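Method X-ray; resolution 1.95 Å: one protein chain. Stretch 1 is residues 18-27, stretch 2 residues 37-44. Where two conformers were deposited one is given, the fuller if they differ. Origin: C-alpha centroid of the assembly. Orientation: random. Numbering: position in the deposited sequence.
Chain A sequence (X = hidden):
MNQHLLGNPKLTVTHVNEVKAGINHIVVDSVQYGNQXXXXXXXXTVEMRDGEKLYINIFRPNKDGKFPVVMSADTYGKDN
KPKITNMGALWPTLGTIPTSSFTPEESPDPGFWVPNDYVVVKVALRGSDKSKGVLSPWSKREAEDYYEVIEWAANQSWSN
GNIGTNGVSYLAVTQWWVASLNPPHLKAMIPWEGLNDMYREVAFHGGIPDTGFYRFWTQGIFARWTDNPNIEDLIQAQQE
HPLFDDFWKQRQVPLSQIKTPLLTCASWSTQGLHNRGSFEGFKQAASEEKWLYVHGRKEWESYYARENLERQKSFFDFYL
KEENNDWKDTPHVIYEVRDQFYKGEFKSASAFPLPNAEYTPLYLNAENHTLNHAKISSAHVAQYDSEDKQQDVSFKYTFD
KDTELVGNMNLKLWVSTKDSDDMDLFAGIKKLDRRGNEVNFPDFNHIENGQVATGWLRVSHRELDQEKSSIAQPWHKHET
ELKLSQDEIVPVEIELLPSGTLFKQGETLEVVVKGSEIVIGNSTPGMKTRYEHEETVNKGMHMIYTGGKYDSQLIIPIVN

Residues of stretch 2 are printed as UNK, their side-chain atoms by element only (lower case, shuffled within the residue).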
ATOM      1  N   GLU A  18       6.967  30.554  10.119  1.00 17.17           N
ATOM      2  CA  GLU A  18       7.828  31.568  10.728  1.00 17.63           C
ATOM      3  C   GLU A  18       9.006  31.047  11.592  1.00 16.45           C
ATOM      4  O   GLU A  18       9.882  31.824  11.993  1.00 16.02           O
ATOM      5  CB  GLU A  18       6.969  32.543  11.503  1.00 18.40           C
ATOM      6  CG  GLU A  18       6.257  33.530  10.548  1.00 22.47           C
ATOM      7  CD  GLU A  18       4.912  34.001  11.070  1.00 26.85           C
ATOM      8  OE1 GLU A  18       4.624  33.689  12.255  1.00 29.77           O
ATOM      9  OE2 GLU A  18       4.155  34.671  10.299  1.00 27.08           O
ATOM     10  N   VAL A  19       9.047  29.742  11.815  1.00 14.52           N
ATOM     11  CA  VAL A  19      10.098  29.110  12.597  1.00 13.13           C
ATOM     12  C   VAL A  19      11.447  29.169  11.834  1.00 13.02           C
ATOM     13  O   VAL A  19      11.520  28.945  10.627  1.00 13.06           O
ATOM     14  CB  VAL A  19       9.696  27.673  12.928  1.00 13.30           C
ATOM     15  CG1 VAL A  19      10.755  26.977  13.720  1.00 11.49           C
ATOM     16  CG2 VAL A  19       8.377  27.674  13.727  1.00 12.24           C
ATOM     17  N   LYS A  20      12.521  29.448  12.547  1.00 11.81           N
ATOM     18  CA  LYS A  20      13.828  29.574  11.913  1.00 11.11           C
ATOM     19  C   LYS A  20      14.726  28.437  12.375  1.00  9.60           C
ATOM     20  O   LYS A  20      14.381  27.718  13.300  1.00  9.32           O
ATOM     21  CB  LYS A  20      14.407  30.961  12.219  1.00 11.77           C
ATOM     22  CG  LYS A  20      13.611  32.148  11.532  1.00 13.59           C
ATOM     23  CD  LYS A  20      13.670  32.095   9.964  1.00 17.17           C
ATOM     24  CE  LYS A  20      12.554  32.940   9.247  1.00 19.96           C
ATOM     25  NZ  LYS A  20      12.718  33.106   7.723  1.00 22.86           N
ATOM     26  N   ALA A  21      15.873  28.275  11.716  1.00  8.14           N
ATOM     27  CA  ALA A  21      16.816  27.198  12.030  1.00  6.42           C
ATOM     28  C   ALA A  21      17.242  27.297  13.472  1.00  5.67           C
ATOM     29  O   ALA A  21      17.315  28.376  14.018  1.00  3.04           O
ATOM     30  CB  ALA A  21      18.005  27.235  11.130  1.00  5.89           C
ATOM     31  N   GLY A  22      17.502  26.147  14.087  1.00  5.11           N
ATOM     32  CA  GLY A  22      17.974  26.115  15.462  1.00  5.12           C
ATOM     33  C   GLY A  22      16.911  25.644  16.426  1.00  4.60           C
ATOM     34  O   GLY A  22      15.891  25.050  16.039  1.00  3.48           O
ATOM     35  N   ILE A  23      17.178  25.886  17.708  1.00  4.93           N
ATOM     36  CA  ILE A  23      16.288  25.445  18.782  1.00  5.54           C
ATOM     37  C   ILE A  23      15.213  26.484  18.998  1.00  5.36           C
ATOM     38  O   ILE A  23      15.520  27.629  19.219  1.00  5.94           O
ATOM     39  CB  ILE A  23      17.046  25.273  20.086  1.00  6.16           C
ATOM     40  CG1 ILE A  23      18.124  24.177  19.951  1.00  7.72           C
ATOM     41  CG2 ILE A  23      16.067  24.948  21.200  1.00  6.01           C
ATOM     42  CD1 ILE A  23      19.271  24.297  21.049  1.00  8.19           C
ATOM     43  N   ASN A  24      13.959  26.077  18.922  1.00  4.67           N
ATOM     44  CA  ASN A  24      12.817  26.956  19.055  1.00  6.37           C
ATOM     45  C   ASN A  24      11.882  26.431  20.143  1.00  6.39           C
ATOM     46  O   ASN A  24      11.690  25.211  20.269  1.00  6.51           O
ATOM     47  CB  ASN A  24      12.026  26.985  17.741  1.00  6.52           C
ATOM     48  CG  ASN A  24      12.845  27.508  16.592  1.00  9.48           C
ATOM     49  OD1 ASN A  24      13.018  28.713  16.496  1.00  8.00           O
ATOM     50  ND2 ASN A  24      13.328  26.620  15.703  1.00  4.27           N
ATOM     51  N   HIS A  25      11.314  27.348  20.919  1.00  6.60           N
ATOM     52  CA  HIS A  25      10.183  27.002  21.762  1.00  7.44           C
ATOM     53  C   HIS A  25       8.951  27.366  21.017  1.00  7.08           C
ATOM     54  O   HIS A  25       8.779  28.519  20.648  1.00  8.60           O
ATOM     55  CB  HIS A  25      10.262  27.724  23.070  1.00  7.83           C
ATOM     56  CG  HIS A  25      11.406  27.273  23.903  1.00  9.03           C
ATOM     57  ND1 HIS A  25      11.278  26.321  24.890  1.00 11.78           N
ATOM     58  CD2 HIS A  25      12.715  27.629  23.883  1.00  8.98           C
ATOM     59  CE1 HIS A  25      12.457  26.117  25.459  1.00  9.10           C
ATOM     60  NE2 HIS A  25      13.344  26.900  24.869  1.00 11.55           N
ATOM     61  N   ILE A  26       8.118  26.377  20.730  1.00  6.81           N
ATOM     62  CA  ILE A  26       6.949  26.583  19.918  1.00  6.61           C
ATOM     63  C   ILE A  26       5.703  26.115  20.665  1.00  6.81           C
ATOM     64  O   ILE A  26       5.806  25.446  21.695  1.00  7.22           O
ATOM     65  CB  ILE A  26       7.090  25.849  18.567  1.00  6.32           C
ATOM     66  CG1 ILE A  26       6.997  24.350  18.768  1.00  6.18           C
ATOM     67  CG2 ILE A  26       8.432  26.242  17.909  1.00  4.68           C
ATOM     68  CD1 ILE A  26       6.648  23.540  17.499  1.00  4.19           C
ATOM     69  N   VAL A  27       4.550  26.501  20.134  1.00  6.25           N
ATOM     70  CA  VAL A  27       3.242  26.057  20.619  1.00  6.59           C
ATOM     71  C   VAL A  27       2.525  25.425  19.403  1.00  7.05           C
ATOM     72  O   VAL A  27       2.319  26.102  18.388  1.00  8.36           O
ATOM     73  CB  VAL A  27       2.431  27.245  21.203  1.00  6.69           C
ATOM     74  CG1 VAL A  27       1.029  26.858  21.618  1.00  6.24           C
ATOM     75  CG2 VAL A  27       3.183  27.913  22.396  1.00  6.20           C
ATOM     76  N   UNK A  37       2.905  23.369  24.208  1.00  8.01           N
ATOM     77  CA  UNK A  37       4.287  23.858  24.216  1.00  9.12           C
ATOM     78  C   UNK A  37       5.300  22.705  24.118  1.00  7.87           C
ATOM     79  O   UNK A  37       5.169  21.691  24.758  1.00  8.39           O
ATOM     80  c   UNK A  37       3.658  25.692  25.951  1.00 16.50           C
ATOM     81  c   UNK A  37       4.589  24.589  25.547  1.00 10.60           C
ATOM     82  o   UNK A  37       2.797  25.543  28.275  1.00 26.70           O
ATOM     83  o   UNK A  37       4.583  26.816  27.879  1.00 27.53           O
ATOM     84  c   UNK A  37       3.687  26.030  27.486  1.00 22.96           C
ATOM     85  N   UNK A  38       6.322  22.906  23.311  1.00  6.33           N
ATOM     86  CA  UNK A  38       7.358  21.978  23.143  1.00  7.10           C
ATOM     87  C   UNK A  38       8.501  22.716  22.495  1.00  7.25           C
ATOM     88  O   UNK A  38       8.358  23.892  22.123  1.00  7.71           O
ATOM     89  c   UNK A  38       4.002  19.493  20.923  1.00  8.45           C
ATOM     90  c   UNK A  38       6.899  20.806  22.275  1.00  6.73           C
ATOM     91 se   UNK A  38       5.804  19.545  19.958  1.00 18.93          SE
ATOM     92  c   UNK A  38       6.599  21.160  20.840  1.00  8.85           C
ATOM     93  N   UNK A  39       9.607  21.999  22.342  1.00  6.23           N
ATOM     94  CA  UNK A  39      10.762  22.445  21.595  1.00  6.90           C
ATOM     95  C   UNK A  39      10.750  21.861  20.192  1.00  7.38           C
ATOM     96  O   UNK A  39      10.447  20.693  19.989  1.00  7.71           O
ATOM     97  c   UNK A  39      13.247  22.107  21.370  1.00  9.02           C
ATOM     98  c   UNK A  39      13.408  22.497  24.468  1.00 12.17           C
ATOM     99  c   UNK A  39      12.052  22.056  22.319  1.00  8.00           C
ATOM    100  c   UNK A  39      12.243  22.944  23.549  1.00  8.45           C
ATOM    101  N   UNK A  40      11.028  22.696  19.197  1.00  7.70           N
ATOM    102  CA  UNK A  40      11.350  22.231  17.862  1.00  7.28           C
ATOM    103  C   UNK A  40      12.755  22.729  17.472  1.00  7.99           C
ATOM    104  O   UNK A  40      13.034  23.964  17.454  1.00  9.48           O
ATOM    105 se   UNK A  40       9.628  23.341  14.130  1.00 18.57          SE
ATOM    106  c   UNK A  40      10.567  22.223  15.437  1.00 10.14           C
ATOM    107  c   UNK A  40      10.053  22.285  12.510  1.00  9.10           C
ATOM    108  c   UNK A  40      10.304  22.728  16.862  1.00  7.24           C
ATOM    109  N   UNK A  41      13.638  21.784  17.195  1.00  7.84           N
ATOM    110  CA  UNK A  41      14.946  22.076  16.622  1.00  8.37           C
ATOM    111  C   UNK A  41      14.775  21.910  15.142  1.00  7.55           C
ATOM    112  O   UNK A  41      14.380  20.841  14.658  1.00  7.71           O
ATOM    113  c   UNK A  41      16.038  21.115  17.151  1.00  9.39           C
ATOM    114  o   UNK A  41      18.383  20.171  18.496  1.00 17.61           O
ATOM    115  c   UNK A  41      16.120  21.083  18.644  1.00 12.31           C
ATOM    116  c   UNK A  41      17.360  20.339  19.213  1.00 16.03           C
ATOM    117  o   UNK A  41      17.281  19.968  20.405  1.00 13.68           O
ATOM    118  N   UNK A  42      14.958  22.999  14.418  1.00  6.86           N
ATOM    119  CA  UNK A  42      14.760  22.991  12.999  1.00  7.08           C
ATOM    120  C   UNK A  42      16.098  23.005  12.257  1.00  7.74           C
ATOM    121  O   UNK A  42      17.018  23.799  12.585  1.00  6.66           O
ATOM    122  c   UNK A  42      12.695  25.391  10.783  1.00  8.66           C
ATOM    123  c   UNK A  42      13.921  24.193  12.597  1.00  6.83           C
ATOM    124  c   UNK A  42      12.554  25.421   9.269  1.00 11.07           C
ATOM    125  n   UNK A  42      11.588  26.431   8.857  1.00 14.64           N
ATOM    126  c   UNK A  42      13.613  24.249  11.136  1.00  6.45           C
ATOM    127  N   UNK A  43      16.170  22.177  11.222  1.00  8.20           N
ATOM    128  CA  UNK A  43      17.360  22.089  10.375  1.00  9.67           C
ATOM    129  C   UNK A  43      18.613  21.564  11.034  1.00 10.43           C
ATOM    130  O   UNK A  43      19.688  21.908  10.584  1.00 10.93           O
ATOM    131  o   UNK A  43      16.073  22.927   8.023  1.00  8.18           O
ATOM    132  c   UNK A  43      17.720  23.427   9.715  1.00  9.60           C
ATOM    133  c   UNK A  43      16.762  23.815   8.607  1.00 11.53           C
ATOM    134  o   UNK A  43      16.730  25.027   8.281  1.00 15.95           O
ATOM    135  N   UNK A  44      18.498  20.717  12.039  1.00 10.13           N
ATOM    136  CA  UNK A  44      19.639  19.900  12.460  1.00 10.57           C
ATOM    137  C   UNK A  44      20.126  18.995  11.341  1.00  9.94           C
ATOM    138  O   UNK A  44      19.379  18.717  10.410  1.00  8.09           O
TER
HETATM  139  O   HOH W   1       8.895  25.456  24.972  1.00 20.37           O

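Position 37 carries three side-chain carbons, the third bearing two oxygens, a chain of carboxylate form long enough to lie beside Val 27 before its end leads away from stretch 1. Its second carbon comes 4.2 Å from Val 27 CG2. That is Glu 37, and the acid is left to the exposed side.

Position 38 has an unbranched chain of two carbons, a selenium and a last carbon. Its backbone pairs with Ile 26 in both directions: 38 N donates to Ile 26 O at 3.1 Å, and Ile 26 N donates to 38 O at 2.9 Å. The second carbon of the chain packs 3.8 Å from Ile 26 CG1, a buried contact on the face shared by these two residues. Selenium in a thioether-like chain identifies selenomethionine, Met 38.

Position 39 shows four carbons, forked at the first, with one arm two carbons long. It occupies the other face, where the first carbon of the longer arm sits over one face of the His 25 ring, 3.7 Å from His 25 CE1, and the short arm lies 4.0 Å from Ile 23 CG2. This is Ile 39. The fork lets one residue serve two neighbours, the longer arm covering the imidazole and the methyl meeting the isoleucine.

Position 40 again has two carbons, selenium and a carbon, without a branch, this time fully extended with all three chi angles t. Its reach brings the selenium to 3.8 Å from Val 19 CG1, beyond the strand pairing, while its CB lies 3.8 Å from Ile 26 CD1. This is a second selenomethionine, Met 40. The backbone exchanges bonds with Asn 24: Asn 24 N to Met 40 O is 2.7 Å and Met 40 N to Asn 24 O is 2.8 Å. Asn 24 ND2 adds a bond to Met 40 O at 3.2 Å and another to Lys 20 O at 2.8 Å, tying the loop to the strand.

Position 41 has three carbons, the third with two oxygens, and its second carbon lies 3.9 Å from Ile 23 CG1. It is Glu 41, its methylenes packing against isoleucine while OE2 is bonded elsewhere in the structure.

Position 42 has four carbons in a row ending in nitrogen, all chi angles t. The chain stretches along Val 19, its third carbon 3.9 Å from Val 19 CG1, and the terminal nitrogen donates to Val 19 O at 3.1 Å. This is Lys 42.

Position 43 has two carbons, the second with two oxygens, at positive phi where the chain turns a corner. One carboxylate oxygen lies 3.8 Å from Ala 21 CB. It is Asp 43. Position 44 has no side-chain atoms and touches nothing here: Gly 44.

The contact is an antiparallel strand pair. Hydrogen-bonded pairs at Gly 22, Asn 24 and Ile 26 set the register, and side chains alternate between faces. Gly 22 suits a backbone that would jam a CB against the preceding carbonyl. Long, straight chains at Met 40 and Lys 42 extend the contact to Val 19.

Stretch 2 (37-44) EMIMEKDG
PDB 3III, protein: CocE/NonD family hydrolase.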